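Local coordinates for Lin0861 protein (Listeria innocua, PDB 3O60) that is of unknown function but is probably a TetR-like transcriptional regulator that binds DNA through an N-terminal helix-turn-helix, at residues Lys165-Asn169 and Asp170-Glu174. Sequence-based numbering, arbitrary orientation.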
loop_
_atom_site.group_PDB
_atom_site.type_symbol
_atom_site.label_atom_id
_atom_site.label_comp_id
_atom_site.label_asym_id
_atom_site.label_seq_id
_atom_site.Cartn_x
_atom_site.Cartn_y
_atom_site.Cartn_z
ATOM N N LYS A 165 0.455 -10.388 22.974
ATOM C CA LYS A 165 -0.080 -11.408 22.093
ATOM C C LYS A 165 -0.360 -10.802 20.735
ATOM O O LYS A 165 -0.612 -9.608 20.626
ATOM C CB LYS A 165 -1.365 -11.994 22.672
ATOM N N ASP A 166 -0.337 -11.633 19.703
ATOM C CA ASP A 166 -0.526 -11.160 18.342
ATOM C C ASP A 166 -1.720 -11.834 17.694
ATOM O O ASP A 166 -2.010 -12.993 17.961
ATOM C CB ASP A 166 0.736 -11.380 17.517
ATOM C CG ASP A 166 1.784 -10.323 17.775
ATOM O OD1 ASP A 166 2.613 -10.515 18.683
ATOM O OD2 ASP A 166 1.776 -9.294 17.074
ATOM N N TYR A 167 -2.430 -11.077 16.868
ATOM C CA TYR A 167 -3.696 -11.515 16.306
ATOM C C TYR A 167 -3.665 -11.548 14.790
ATOM O O TYR A 167 -3.211 -10.608 14.157
ATOM C CB TYR A 167 -4.821 -10.571 16.751
ATOM C CG TYR A 167 -4.989 -10.423 18.248
ATOM C CD1 TYR A 167 -5.858 -11.240 18.952
ATOM C CD2 TYR A 167 -4.294 -9.454 18.955
ATOM C CE1 TYR A 167 -6.019 -11.108 20.314
ATOM C CE2 TYR A 167 -4.451 -9.315 20.316
ATOM C CZ TYR A 167 -5.314 -10.146 20.990
ATOM O OH TYR A 167 -5.477 -10.020 22.345
ATOM N N THR A 168 -4.145 -12.639 14.216
ATOM C CA THR A 168 -4.376 -12.708 12.783
ATOM C C THR A 168 -5.658 -11.967 12.443
ATOM O O THR A 168 -6.506 -11.755 13.298
ATOM C CB THR A 168 -4.440 -14.152 12.275
ATOM O OG1 THR A 168 -5.802 -14.527 12.053
ATOM C CG2 THR A 168 -3.820 -15.087 13.280
ATOM N N ASN A 169 -5.805 -11.576 11.188
ATOM C CA ASN A 169 -6.986 -10.846 10.773
ATOM C C ASN A 169 -8.242 -11.678 10.954
ATOM O O ASN A 169 -9.280 -11.173 11.355
ATOM C CB ASN A 169 -6.852 -10.395 9.324
ATOM C CG ASN A 169 -6.198 -9.043 9.199
ATOM O OD1 ASN A 169 -6.553 -8.247 8.337
ATOM N ND2 ASN A 169 -5.237 -8.773 10.063
ATOM N N ASP A 170 -8.135 -12.963 10.660
ATOM C CA ASP A 170 -9.271 -13.859 10.757
ATOM C C ASP A 170 -9.749 -13.918 12.194
ATOM O O ASP A 170 -10.942 -13.982 12.456
ATOM C CB ASP A 170 -8.902 -15.249 10.250
ATOM C CG ASP A 170 -8.940 -15.343 8.746
ATOM O OD1 ASP A 170 -9.166 -14.306 8.097
ATOM O OD2 ASP A 170 -8.744 -16.448 8.209
ATOM N N GLN A 171 -8.804 -13.882 13.122
ATOM C CA GLN A 171 -9.127 -13.839 14.535
ATOM C C GLN A 171 -9.875 -12.559 14.883
ATOM O O GLN A 171 -10.847 -12.580 15.629
ATOM C CB GLN A 171 -7.849 -13.929 15.362
ATOM C CG GLN A 171 -7.106 -15.231 15.196
ATOM C CD GLN A 171 -5.963 -15.377 16.168
ATOM O OE1 GLN A 171 -5.312 -14.404 16.525
ATOM N NE2 GLN A 171 -5.709 -16.601 16.598
ATOM N N LEU A 172 -9.397 -11.443 14.351
ATOM C CA LEU A 172 -9.982 -10.146 14.643
ATOM C C LEU A 172 -11.416 -10.065 14.162
ATOM O O LEU A 172 -12.264 -9.493 14.828
ATOM C CB LEU A 172 -9.147 -9.032 14.025
ATOM C CG LEU A 172 -7.720 -8.945 14.557
ATOM C CD1 LEU A 172 -6.905 -7.962 13.753
ATOM C CD2 LEU A 172 -7.730 -8.560 16.015
ATOM N N VAL A 173 -11.677 -10.608 12.984
ATOM C CA VAL A 173 -13.018 -10.587 12.438
ATOM C C VAL A 173 -13.945 -11.375 13.339
ATOM O O VAL A 173 -15.078 -10.976 13.571
ATOM C CB VAL A 173 -13.071 -11.193 11.031
ATOM C CG1 VAL A 173 -14.451 -11.011 10.437
ATOM C CG2 VAL A 173 -12.022 -10.565 10.144
ATOM N N GLU A 174 -13.473 -12.520 13.817
ATOM C CA GLU A 174 -14.277 -13.332 14.709
ATOM C C GLU A 174 -14.545 -12.576 15.999
ATOM O O GLU A 174 -15.668 -12.548 16.489
ATOM C CB GLU A 174 -13.564 -14.644 15.021
#
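Thr168 and Gln171 grip each other in a capping box at the start of helix 169-182, the last helix of the chain. Each side chain reaches the other's backbone amide. Thr168, the N-cap residue, receives the N-H of Gln171 on its hydroxyl OG1 (N to OG1 3.3 Å), and that bond is fairly straight, at 163°. In return Thr168 N donates to Gln171 OE1 over 3.1 Å. This second bond is also reasonably straight, but its donor stands above the plane of the side-chain carbonyl, 46° out of it, and not on a lone pair. Gln171 reaches that far because CG lies beside its own backbone N (chi1 -64°) and the chain is extended beyond it. The two side chains cross at about a right angle, and Thr168 CG2 rests 3.6 Å from Gln171 CD.

The first turn of the helix follows at once, with two successive i to i+4 bonds: Leu172 N donates to Thr168 O and Val173 N to Asn169 O. One step before the cap, Tyr167 adds an apolar contact, its CB meeting Leu172 CD2 at 3.6 Å. Gln171 OE1 also lies 3.3 Å from Tyr167 CA.

Outward from the cap, Leu172 is the buried residue of the group. It packs on Leu98 of helix 90-103; Asn169 touches Leu98 and Gln102 of the same helix, and Val173 touches Gln94. The cap thus closes the loop that leads from helix 144-162 into helix 169-182, at the protein surface, where Thr168 and Gln171 are both exposed. A sulfate ion, probably from the crystallisation liquor, lies near Asn169 OD1, while the other branch of that amide, ND2, approaches Leu172 CD1 at 4.1 Å.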